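Local coordinates for flavodoxin (Fusobacterium nucleatum, PDB 6OHK), which binds flavin mononucleotide and probably serves as a low-potential electron donor to a number of redox enzymes, at residues Asp23-Phe28 and Asn51-Thr56. The protein carries 1 engineered substitution. Numbering follows the deposited sequence.
Sequences DEIEFF and NLILVT
Ile-25, on the inner side of helix 17-28, reaches down with both of its methyls onto Ile-53 and Val-55, which lie two residues apart and so point to the same face of strand 51-59. All of the cross-segment contact is van der Waals. The branch methyl CG2 of Ile-25 meets CD1 of Ile-53 at 4.0 Å, and the two isoleucine arms pass antiparallel to each other. The longer arm of Ile-25 runs the other way along the strand: its first torsion (chi1 -69°) sets CG1 anti to the carbonyl carbon, and the extended second torsion carries CD1 to 4.2 Å from CG2 of Val-55. A beta-branched isoleucine suits this place because one residue offers separate methyls to two strand positions, while the beta-branched Ile-53 and Val-55 fit readily into an extended backbone.

Backbone bonding stays within the helix or along the sheet, where Ile-53 pairs with Gly-8 and Phe-10 of strand 7-11. Leu-52 and Leu-54 turn to the other face, against strand 84-90 side chains. This is the helix-on-sheet packing of the flavodoxin fold: helix 17-28, beside helix 154-166, covers part of one face of the sheet, whose central strands run parallel. Val-55 lies close to Thr-18, an FMN-binding residue at the start of helix 17-28. With no polar or directional bond, the contact rests on close packing of methyls and on keeping water from the apolar surface.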
ATOM      1  N   ASP A  23       2.648   0.860  12.166  1.00 11.09           N
ATOM      2  CA  ASP A  23       2.418   1.561  13.429  1.00 11.35           C
ATOM      3  C   ASP A  23       2.187   3.048  13.220  1.00 12.00           C
ATOM      4  O   ASP A  23       1.334   3.651  13.889  1.00 12.69           O
ATOM      5  CB  ASP A  23       3.606   1.355  14.371  1.00 16.92           C
ATOM      6  CG  ASP A  23       3.664  -0.038  14.959  1.00 28.09           C
ATOM      7  OD1 ASP A  23       2.630  -0.746  14.969  1.00 31.26           O
ATOM      8  OD2 ASP A  23       4.762  -0.415  15.436  1.00 38.79           O
ATOM      9  N   GLU A  24       2.909   3.664  12.294  1.00 11.06           N
ATOM     10  CA  GLU A  24       2.680   5.068  11.987  1.00 12.29           C
ATOM     11  C   GLU A  24       1.314   5.289  11.355  1.00 10.59           C
ATOM     12  O   GLU A  24       0.605   6.248  11.706  1.00 11.82           O
ATOM     13  CB  GLU A  24       3.802   5.603  11.090  1.00 14.33           C
ATOM     14  CG  GLU A  24       5.142   5.546  11.798  1.00 21.60           C
ATOM     15  CD  GLU A  24       6.319   6.115  11.026  1.00 35.18           C
ATOM     16  OE1 GLU A  24       6.443   7.352  10.991  1.00 30.41           O
ATOM     17  OE2 GLU A  24       7.135   5.328  10.487  1.00 24.27           O
ATOM     18  N   ILE A  25       0.921   4.440  10.408  1.00  9.94           N
ATOM     19  CA  ILE A  25      -0.406   4.523   9.814  1.00 10.06           C
ATOM     20  C   ILE A  25      -1.476   4.418  10.891  1.00 10.44           C
ATOM     21  O   ILE A  25      -2.425   5.213  10.933  1.00 11.12           O
ATOM     22  CB  ILE A  25      -0.579   3.423   8.746  1.00  9.63           C
ATOM     23  CG1 ILE A  25       0.305   3.718   7.535  1.00 11.25           C
ATOM     24  CG2 ILE A  25      -2.046   3.279   8.355  1.00 11.44           C
ATOM     25  CD1 ILE A  25       0.428   2.537   6.566  1.00 12.56           C
ATOM     26  N   GLU A  26      -1.347   3.435  11.771  1.00 10.21           N
ATOM     27  CA  GLU A  26      -2.328   3.243  12.829  1.00 11.31           C
ATOM     28  C   GLU A  26      -2.422   4.473  13.716  1.00 11.39           C
ATOM     29  O   GLU A  26      -3.524   4.857  14.140  1.00 12.83           O
ATOM     30  CB  GLU A  26      -1.974   2.018  13.664  1.00 11.91           C
ATOM     31  CG  GLU A  26      -2.160   0.708  12.927  1.00 12.32           C
ATOM     32  CD  GLU A  26      -1.869  -0.491  13.797  1.00 15.46           C
ATOM     33  OE1 GLU A  26      -1.441  -0.303  14.964  1.00 20.66           O
ATOM     34  OE2 GLU A  26      -2.051  -1.632  13.340  1.00 15.80           O
ATOM     35  N   PHE A  27      -1.286   5.098  14.018  1.00 11.09           N
ATOM     36  CA  PHE A  27      -1.324   6.303  14.833  1.00 11.30           C
ATOM     37  C   PHE A  27      -2.091   7.411  14.140  1.00 11.65           C
ATOM     38  O   PHE A  27      -2.904   8.109  14.768  1.00 12.11           O
ATOM     39  CB  PHE A  27       0.090   6.746  15.197  1.00 12.39           C
ATOM     40  CG  PHE A  27       0.091   7.982  16.034  1.00 14.58           C
ATOM     41  CD1 PHE A  27      -0.063   7.904  17.379  1.00 16.97           C
ATOM     42  CD2 PHE A  27       0.173   9.206  15.447  1.00 15.42           C
ATOM     43  CE1 PHE A  27      -0.112   9.093  18.153  1.00 17.19           C
ATOM     44  CE2 PHE A  27       0.112  10.374  16.201  1.00 20.27           C
ATOM     45  CZ  PHE A  27      -0.041  10.287  17.537  1.00 16.88           C
ATOM     46  N   PHE A  28      -1.868   7.621  12.850  1.00 11.60           N
ATOM     47  CA  PHE A  28      -2.628   8.646  12.145  1.00 13.65           C
ATOM     48  C   PHE A  28      -4.105   8.310  12.059  1.00 14.75           C
ATOM     49  O   PHE A  28      -4.928   9.241  11.945  1.00 18.85           O
ATOM     50  CB  PHE A  28      -2.064   8.877  10.748  1.00 16.91           C
ATOM     51  CG  PHE A  28      -0.775   9.613  10.736  1.00 17.09           C
ATOM     52  CD1 PHE A  28      -0.717  10.942  11.158  1.00 20.37           C
ATOM     53  CD2 PHE A  28       0.389   9.007  10.279  1.00 17.54           C
ATOM     54  CE1 PHE A  28       0.489  11.628  11.146  1.00 21.28           C
ATOM     55  CE2 PHE A  28       1.587   9.690  10.269  1.00 20.90           C
ATOM     56  CZ  PHE A  28       1.642  11.001  10.690  1.00 21.30           C
ATOM     57  N   ASN A  51     -12.959  -0.256   2.916  1.00  9.39           N
ATOM     58  CA  ASN A  51     -11.823   0.641   2.921  1.00  9.26           C
ATOM     59  C   ASN A  51     -10.596  -0.186   3.260  1.00  8.54           C
ATOM     60  O   ASN A  51     -10.599  -0.888   4.274  1.00  9.42           O
ATOM     61  CB  ASN A  51     -12.001   1.701   4.009  1.00 10.31           C
ATOM     62  CG  ASN A  51     -13.195   2.591   3.769  1.00 10.09           C
ATOM     63  OD1 ASN A  51     -13.529   2.875   2.622  1.00 11.05           O
ATOM     64  ND2 ASN A  51     -13.830   3.049   4.850  1.00 11.02           N
ATOM     65  N   LEU A  52      -9.555  -0.116   2.427  1.00  7.98           N
ATOM     66  CA  LEU A  52      -8.375  -0.961   2.569  1.00  8.16           C
ATOM     67  C   LEU A  52      -7.106  -0.161   2.398  1.00  7.50           C
ATOM     68  O   LEU A  52      -7.022   0.740   1.563  1.00  8.61           O
ATOM     69  CB  LEU A  52      -8.393  -2.025   1.479  1.00  8.29           C
ATOM     70  CG  LEU A  52      -9.427  -3.131   1.645  1.00  9.79           C
ATOM     71  CD1 LEU A  52      -9.608  -3.877   0.337  1.00 12.76           C
ATOM     72  CD2 LEU A  52      -9.024  -4.110   2.732  1.00 10.04           C
ATOM     73  N   ILE A  53      -6.101  -0.533   3.182  1.00  7.88           N
ATOM     74  CA  ILE A  53      -4.720  -0.090   2.988  1.00  7.21           C
ATOM     75  C   ILE A  53      -3.860  -1.338   2.890  1.00  7.24           C
ATOM     76  O   ILE A  53      -3.825  -2.142   3.833  1.00  8.22           O
ATOM     77  CB  ILE A  53      -4.263   0.798   4.151  1.00  7.50           C
ATOM     78  CG1 ILE A  53      -5.119   2.059   4.240  1.00  8.60           C
ATOM     79  CG2 ILE A  53      -2.763   1.125   4.017  1.00  9.11           C
ATOM     80  CD1 ILE A  53      -4.846   2.910   5.476  1.00  9.74           C
ATOM     81  N   LEU A  54      -3.207  -1.535   1.755  1.00  7.37           N
ATOM     82  CA  LEU A  54      -2.384  -2.717   1.492  1.00  7.15           C
ATOM     83  C   LEU A  54      -0.939  -2.274   1.404  1.00  7.52           C
ATOM     84  O   LEU A  54      -0.623  -1.350   0.657  1.00  8.54           O
ATOM     85  CB  LEU A  54      -2.796  -3.390   0.178  1.00  8.01           C
ATOM     86  CG  LEU A  54      -4.294  -3.599  -0.036  1.00  8.86           C
ATOM     87  CD1 LEU A  54      -4.503  -4.340  -1.353  1.00 10.58           C
ATOM     88  CD2 LEU A  54      -4.981  -4.337   1.094  1.00  8.50           C
ATOM     89  N   VAL A  55      -0.075  -2.895   2.199  1.00  7.01           N
ATOM     90  CA  VAL A  55       1.300  -2.442   2.413  1.00  7.88           C
ATOM     91  C   VAL A  55       2.261  -3.578   2.105  1.00  7.86           C
ATOM     92  O   VAL A  55       2.106  -4.691   2.610  1.00  8.13           O
ATOM     93  CB  VAL A  55       1.493  -1.996   3.872  1.00  8.71           C
ATOM     94  CG1 VAL A  55       2.878  -1.390   4.053  1.00  9.64           C
ATOM     95  CG2 VAL A  55       0.386  -1.063   4.339  1.00  8.85           C
ATOM     96  N   THR A  56       3.278  -3.299   1.304  1.00  7.69           N
ATOM     97  CA  THR A  56       4.321  -4.296   1.067  1.00  7.61           C
ATOM     98  C   THR A  56       5.688  -3.657   0.861  1.00  8.45           C
ATOM     99  O   THR A  56       5.796  -2.655   0.157  1.00  8.76           O
ATOM    100  CB  THR A  56       3.987  -5.206  -0.133  1.00  9.36           C
ATOM    101  OG1 THR A  56       4.938  -6.281  -0.210  1.00  9.02           O
ATOM    102  CG2 THR A  56       3.956  -4.435  -1.458  1.00 10.44           C
TER